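Local coordinates for fatty acid biosynthesis transcriptional regulator (Streptococcus pneumoniae, PDB 6JBX), which binds DNA as a MarR-family transcription factor and, with acyl-ACP as co-repressor, represses the fatty acid synthesis pathway of the pneumococcus, at residues M46-P60 and V98-H111. Residues are numbered along the deposited sequence; the frame is centred on the assembly and turned at random.
Sequences MHTIDVIGKAPDVTP and VVHLHLTKKGRLIH. With nucleotides of chain D.
Helix 46-54 crosses both strand 99-103 and helix 105-111 at roughly right angles, its axis 7.2 Å from that of the strand, and the loop 55-59 then runs beside the strand to the DNA. This is the winged helix-turn-helix of the MarR family: 99-103 pairs antiparallel with 87-91 to form the wing, and the loop after helix 46-54 supplies a short backbone pairing on the strand's other edge. L101 N donates to V58 O (2.8 Å) in the carbonyl plane, while D57 N reaches L101 O through a weak bond. The H100 ring, CG beside its own backbone N (chi1 -64°), turns ND1 onto a lone pair of D57 O at 3.0 Å, so one imidazole N-H ties the turn 55-58 to the wing. Further along, a water donates to I52 O and accepts from L103 N.

Side chains, mostly apolar, fill the space between helix 46-54 and both the strand and helix 105-111. I52 CG2 lies over the strand backbone at H102 CA and touches L103 CD2 at 3.7 Å; the other methyl of L103, CD1, presses tightly on G53 CA. H111 extends from its helix with CG anti to N (chi1 180°), its ring fitting as a knob among I49, D50, G53 and K54, with G53 CA over one face, toward the rim. M46 CE comes to the edge of that ring, and the I49 side chain crosses that of I110 at about a right angle, CD1 touching CG2.

At the DNA end, T59 and P60 join V98 and V99 around the phosphate of DA5 of chain D: V99 N donates to OP1 in a nearly straight bond (2.8 Å, 168°), and P60 CD packs 3.2 Å from the same oxygen.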
loop_
_atom_site.group_PDB
_atom_site.type_symbol
_atom_site.label_atom_id
_atom_site.label_comp_id
_atom_site.label_asym_id
_atom_site.label_seq_id
_atom_site.Cartn_x
_atom_site.Cartn_y
_atom_site.Cartn_z
ATOM N N MET A 46 5.188 10.456 7.258
ATOM C CA MET A 46 5.148 9.628 8.470
ATOM C C MET A 46 6.163 8.482 8.338
ATOM O O MET A 46 6.803 8.124 9.312
ATOM C CB MET A 46 3.743 9.088 8.715
ATOM C CG MET A 46 3.538 8.442 10.051
ATOM S SD MET A 46 3.734 9.500 11.512
ATOM C CE MET A 46 5.206 8.721 12.163
ATOM N N HIS A 47 6.407 7.988 7.126
ATOM C CA HIS A 47 7.410 6.920 6.996
ATOM C C HIS A 47 8.812 7.453 7.327
ATOM O O HIS A 47 9.571 6.768 7.973
ATOM C CB HIS A 47 7.397 6.274 5.603
ATOM C CG HIS A 47 6.158 5.492 5.337
ATOM N ND1 HIS A 47 5.702 5.287 4.053
ATOM C CD2 HIS A 47 5.257 4.930 6.180
ATOM C CE1 HIS A 47 4.572 4.608 4.112
ATOM N NE2 HIS A 47 4.273 4.384 5.414
ATOM N N THR A 48 9.151 8.646 6.842
ATOM C CA THR A 48 10.435 9.265 7.155
ATOM C C THR A 48 10.532 9.491 8.662
ATOM O O THR A 48 11.523 9.110 9.275
ATOM C CB THR A 48 10.649 10.550 6.361
ATOM O OG1 THR A 48 10.549 10.208 4.985
ATOM C CG2 THR A 48 11.990 11.195 6.635
ATOM N N ILE A 49 9.467 9.990 9.281
ATOM C CA ILE A 49 9.498 10.221 10.719
ATOM C C ILE A 49 9.783 8.900 11.452
ATOM O O ILE A 49 10.522 8.868 12.456
ATOM C CB ILE A 49 8.208 10.897 11.208
ATOM C CG1 ILE A 49 8.133 12.345 10.712
ATOM C CG2 ILE A 49 8.072 10.813 12.716
ATOM C CD1 ILE A 49 6.901 13.079 11.150
ATOM N N ASP A 50 9.182 7.835 10.966
ATOM C CA ASP A 50 9.234 6.497 11.576
ATOM C C ASP A 50 10.672 5.958 11.565
ATOM O O ASP A 50 11.171 5.503 12.580
ATOM C CB ASP A 50 8.305 5.555 10.796
ATOM C CG ASP A 50 8.081 4.224 11.467
ATOM O OD1 ASP A 50 7.824 4.228 12.695
ATOM O OD2 ASP A 50 8.198 3.195 10.756
ATOM N N VAL A 51 11.332 6.050 10.432
ATOM C CA VAL A 51 12.717 5.625 10.335
ATOM C C VAL A 51 13.561 6.395 11.370
ATOM O O VAL A 51 14.342 5.793 12.116
ATOM C CB VAL A 51 13.258 5.826 8.910
ATOM C CG1 VAL A 51 14.759 5.604 8.849
ATOM C CG2 VAL A 51 12.547 4.932 7.907
ATOM N N ILE A 52 13.422 7.724 11.414
ATOM C CA ILE A 52 14.268 8.539 12.290
ATOM C C ILE A 52 13.945 8.204 13.750
ATOM O O ILE A 52 14.836 8.131 14.586
ATOM C CB ILE A 52 14.103 10.040 11.981
ATOM C CG1 ILE A 52 14.417 10.343 10.518
ATOM C CG2 ILE A 52 14.959 10.898 12.921
ATOM C CD1 ILE A 52 14.079 11.754 10.079
ATOM N N GLY A 53 12.682 7.969 14.069
ATOM C CA GLY A 53 12.312 7.733 15.479
ATOM C C GLY A 53 12.837 6.397 16.005
ATOM O O GLY A 53 13.270 6.287 17.161
ATOM N N LYS A 54 12.841 5.391 15.149
ATOM C CA LYS A 54 13.326 4.056 15.518
ATOM C C LYS A 54 14.858 4.064 15.643
ATOM O O LYS A 54 15.410 3.279 16.397
ATOM C CB LYS A 54 12.906 3.015 14.472
ATOM C CG LYS A 54 11.455 2.564 14.537
ATOM C CD LYS A 54 11.042 1.756 13.316
ATOM C CE LYS A 54 9.630 1.208 13.398
ATOM N NZ LYS A 54 9.150 0.781 12.058
ATOM N N ALA A 55 15.527 4.934 14.884
ATOM C CA ALA A 55 16.985 4.929 14.818
ATOM C C ALA A 55 17.531 6.349 14.953
ATOM O O ALA A 55 17.982 6.957 13.945
ATOM C CB ALA A 55 17.427 4.314 13.511
ATOM N N PRO A 56 17.531 6.879 16.178
ATOM C CA PRO A 56 18.062 8.237 16.382
ATOM C C PRO A 56 19.487 8.368 15.813
ATOM O O PRO A 56 20.254 7.393 15.842
ATOM C CB PRO A 56 18.014 8.414 17.903
ATOM C CG PRO A 56 16.795 7.604 18.298
ATOM C CD PRO A 56 16.828 6.405 17.372
ATOM N N ASP A 57 19.773 9.539 15.231
ATOM C CA ASP A 57 21.053 9.896 14.565
ATOM C C ASP A 57 21.269 9.184 13.215
ATOM O O ASP A 57 22.346 9.280 12.633
ATOM C CB ASP A 57 22.243 9.696 15.506
ATOM C CG ASP A 57 22.247 10.715 16.630
ATOM O OD1 ASP A 57 21.529 11.750 16.508
ATOM O OD2 ASP A 57 22.951 10.468 17.615
ATOM N N VAL A 58 20.254 8.569 12.648
ATOM C CA VAL A 58 20.376 8.016 11.320
ATOM C C VAL A 58 20.700 9.128 10.307
ATOM O O VAL A 58 20.445 10.323 10.485
ATOM C CB VAL A 58 19.085 7.257 10.969
ATOM C CG1 VAL A 58 17.882 8.197 10.911
ATOM C CG2 VAL A 58 19.218 6.467 9.679
ATOM N N THR A 59 21.306 8.750 9.209
ATOM C CA THR A 59 21.707 9.744 8.219
ATOM C C THR A 59 20.745 9.732 7.020
ATOM O O THR A 59 20.056 8.739 6.772
ATOM C CB THR A 59 23.132 9.467 7.710
ATOM O OG1 THR A 59 23.088 8.358 6.810
ATOM C CG2 THR A 59 24.106 9.142 8.817
ATOM N N PRO A 60 20.780 10.791 6.210
ATOM C CA PRO A 60 19.933 10.733 5.014
ATOM C C PRO A 60 20.157 9.491 4.141
ATOM O O PRO A 60 19.177 8.893 3.651
ATOM C CB PRO A 60 20.332 11.982 4.229
ATOM C CG PRO A 60 20.631 12.978 5.317
ATOM C CD PRO A 60 21.345 12.145 6.366
ATOM N N VAL A 98 28.621 14.397 6.765
ATOM C CA VAL A 98 27.559 13.547 7.266
ATOM C C VAL A 98 26.610 14.398 8.105
ATOM O O VAL A 98 27.034 15.373 8.748
ATOM C CB VAL A 98 28.132 12.353 8.046
ATOM C CG1 VAL A 98 27.072 11.586 8.828
ATOM C CG2 VAL A 98 28.873 11.433 7.083
ATOM N N VAL A 99 25.324 14.032 7.996
ATOM C CA VAL A 99 24.236 14.673 8.751
ATOM C C VAL A 99 23.573 13.598 9.604
ATOM O O VAL A 99 23.299 12.516 9.128
ATOM C CB VAL A 99 23.223 15.389 7.829
ATOM C CG1 VAL A 99 21.920 15.733 8.540
ATOM C CG2 VAL A 99 23.813 16.656 7.224
ATOM N N HIS A 100 23.348 13.922 10.862
ATOM C CA HIS A 100 22.638 13.042 11.772
ATOM C C HIS A 100 21.238 13.615 12.010
ATOM O O HIS A 100 21.083 14.813 12.263
ATOM C CB HIS A 100 23.403 12.892 13.096
ATOM C CG HIS A 100 24.744 12.242 12.959
ATOM N ND1 HIS A 100 24.900 10.935 12.517
ATOM C CD2 HIS A 100 25.985 12.700 13.221
ATOM C CE1 HIS A 100 26.177 10.622 12.507
ATOM N NE2 HIS A 100 26.859 11.685 12.947
ATOM N N LEU A 101 20.229 12.762 11.933
ATOM C CA LEU A 101 18.836 13.227 12.039
ATOM C C LEU A 101 18.249 12.746 13.361
ATOM O O LEU A 101 18.491 11.625 13.766
ATOM C CB LEU A 101 18.008 12.654 10.894
ATOM C CG LEU A 101 18.528 12.922 9.494
ATOM C CD1 LEU A 101 17.855 11.969 8.522
ATOM C CD2 LEU A 101 18.312 14.371 9.095
ATOM N N HIS A 102 17.403 13.557 13.961
ATOM C CA HIS A 102 16.652 13.097 15.144
ATOM C C HIS A 102 15.329 13.861 15.239
ATOM O O HIS A 102 15.167 14.986 14.657
ATOM C CB HIS A 102 17.492 13.224 16.419
ATOM C CG HIS A 102 17.796 14.629 16.822
ATOM N ND1 HIS A 102 16.915 15.392 17.574
ATOM C CD2 HIS A 102 18.900 15.387 16.641
ATOM C CE1 HIS A 102 17.456 16.573 17.816
ATOM N NE2 HIS A 102 18.680 16.595 17.260
ATOM N N LEU A 103 14.396 13.247 15.956
ATOM C CA LEU A 103 13.060 13.782 16.053
ATOM C C LEU A 103 13.058 14.909 17.081
ATOM O O LEU A 103 13.627 14.760 18.141
ATOM C CB LEU A 103 12.060 12.696 16.474
ATOM C CG LEU A 103 11.805 11.546 15.492
ATOM C CD1 LEU A 103 10.607 10.744 15.944
ATOM C CD2 LEU A 103 11.595 12.032 14.070
ATOM N N THR A 104 12.330 15.975 16.780
ATOM C CA THR A 104 11.989 16.974 17.781
ATOM C C THR A 104 10.974 16.343 18.750
ATOM O O THR A 104 10.556 15.192 18.590
ATOM C CB THR A 104 11.409 18.245 17.144
ATOM O OG1 THR A 104 10.123 17.992 16.554
ATOM C CG2 THR A 104 12.336 18.857 16.116
ATOM N N LYS A 105 10.567 17.102 19.746
ATOM C CA LYS A 105 9.544 16.630 20.656
ATOM C C LYS A 105 8.253 16.423 19.875
ATOM O O LYS A 105 7.506 15.515 20.163
ATOM C CB LYS A 105 9.296 17.625 21.797
ATOM C CG LYS A 105 8.241 17.172 22.803
ATOM C CD LYS A 105 8.389 15.697 23.231
ATOM C CE LYS A 105 7.090 14.907 23.283
ATOM N NZ LYS A 105 7.309 13.443 23.481
ATOM N N LYS A 106 7.999 17.292 18.905
ATOM C CA LYS A 106 6.787 17.213 18.146
ATOM C C LYS A 106 6.832 15.927 17.318
ATOM O O LYS A 106 5.856 15.206 17.253
ATOM C CB LYS A 106 6.602 18.472 17.294
ATOM C CG LYS A 106 5.224 18.646 16.673
ATOM C CD LYS A 106 5.098 19.902 15.803
ATOM C CE LYS A 106 3.666 20.190 15.393
ATOM N NZ LYS A 106 3.601 21.208 14.312
ATOM N N GLY A 107 7.974 15.652 16.717
ATOM C CA GLY A 107 8.206 14.433 15.967
ATOM C C GLY A 107 7.944 13.190 16.805
ATOM O O GLY A 107 7.256 12.301 16.360
ATOM N N ARG A 108 8.468 13.151 18.022
ATOM C CA ARG A 108 8.252 12.019 18.925
ATOM C C ARG A 108 6.751 11.855 19.196
ATOM O O ARG A 108 6.233 10.702 19.183
ATOM C CB ARG A 108 9.049 12.194 20.220
ATOM C CG ARG A 108 10.553 12.053 20.012
ATOM C CD ARG A 108 11.411 11.950 21.277
ATOM N NE ARG A 108 11.320 13.108 22.159
ATOM C CZ ARG A 108 12.041 14.219 22.042
ATOM N NH1 ARG A 108 12.955 14.327 21.094
ATOM N NH2 ARG A 108 11.810 15.237 22.843
ATOM N N LEU A 109 6.034 12.978 19.348
ATOM C CA LEU A 109 4.590 12.916 19.661
ATOM C C LEU A 109 3.831 12.264 18.504
ATOM O O LEU A 109 3.004 11.410 18.733
ATOM C CB LEU A 109 4.016 14.312 19.911
ATOM C CG LEU A 109 4.073 14.848 21.340
ATOM C CD1 LEU A 109 3.207 16.107 21.445
ATOM C CD2 LEU A 109 3.612 13.809 22.351
ATOM N N ILE A 110 4.077 12.690 17.273
ATOM C CA ILE A 110 3.323 12.125 16.205
ATOM C C ILE A 110 3.810 10.679 15.931
ATOM O O ILE A 110 3.020 9.833 15.507
ATOM C CB ILE A 110 3.339 13.017 14.950
ATOM C CG1 ILE A 110 2.288 12.535 13.941
ATOM C CG2 ILE A 110 4.728 13.093 14.348
ATOM C CD1 ILE A 110 2.254 13.279 12.626
ATOM N N HIS A 111 5.090 10.377 16.146
ATOM C CA HIS A 111 5.595 9.016 15.957
ATOM C C HIS A 111 4.794 8.040 16.828
ATOM O O HIS A 111 4.356 6.999 16.369
ATOM C CB HIS A 111 7.095 8.978 16.274
ATOM C CG HIS A 111 7.731 7.641 16.112
ATOM N ND1 HIS A 111 7.598 6.896 14.956
ATOM C CD2 HIS A 111 8.486 6.913 16.960
ATOM C CE1 HIS A 111 8.264 5.771 15.094
ATOM N NE2 HIS A 111 8.820 5.758 16.307
ATOM P P DA D 5 24.657 11.808 4.640
ATOM O OP1 DA D 5 24.494 12.209 6.070
ATOM O OP2 DA D 5 24.074 10.522 4.159
ATOM O "O5'" DA D 5 24.165 13.008 3.729
ATOM C "C5'" DA D 5 24.518 14.310 4.122
ATOM C "C4'" DA D 5 24.284 15.288 3.003
ATOM O "O4'" DA D 5 24.826 14.805 1.766
ATOM C "C3'" DA D 5 22.817 15.608 2.688
ATOM O "O3'" DA D 5 22.477 16.763 3.468
ATOM C "C2'" DA D 5 22.840 15.855 1.183
ATOM C "C1'" DA D 5 24.327 15.717 0.818
ATOM N N9 DA D 5 24.578 15.173 -0.513
ATOM C C8 DA D 5 24.474 13.871 -0.929
ATOM N N7 DA D 5 24.726 13.702 -2.207
ATOM C C5 DA D 5 25.020 14.982 -2.658
ATOM C C6 DA D 5 25.363 15.478 -3.927
ATOM N N6 DA D 5 25.488 14.709 -5.010
ATOM N N1 DA D 5 25.566 16.809 -4.050
ATOM C C2 DA D 5 25.441 17.580 -2.957
ATOM N N3 DA D 5 25.137 17.224 -1.704
ATOM C C4 DA D 5 24.923 15.898 -1.629
ATOM P P DA D 4 29.051 7.561 1.981
ATOM O OP1 DA D 4 29.237 7.026 3.341
ATOM O OP2 DA D 4 28.253 6.810 0.985
ATOM O "O5'" DA D 4 28.485 9.037 2.133
ATOM C "C5'" DA D 4 29.044 9.920 3.115
ATOM C "C4'" DA D 4 28.256 11.210 3.174
ATOM O "O4'" DA D 4 28.560 12.039 2.025
ATOM C "C3'" DA D 4 26.737 11.046 3.189
ATOM O "O3'" DA D 4 26.242 11.808 4.291
ATOM C "C2'" DA D 4 26.318 11.528 1.807
ATOM C "C1'" DA D 4 27.364 12.571 1.493
ATOM N N9 DA D 4 27.610 12.847 0.081
ATOM C C8 DA D 4 27.723 11.930 -0.931
ATOM N N7 DA D 4 28.027 12.460 -2.092
ATOM C C5 DA D 4 28.136 13.816 -1.820
ATOM C C6 DA D 4 28.442 14.917 -2.633
ATOM N N6 DA D 4 28.706 14.815 -3.935
ATOM N N1 DA D 4 28.482 16.139 -2.054
ATOM C C2 DA D 4 28.236 16.231 -0.737
ATOM N N3 DA D 4 27.930 15.264 0.131
ATOM C C4 DA D 4 27.897 14.067 -0.482
HETATM O O HOH W 1 15.248 10.548 16.531
#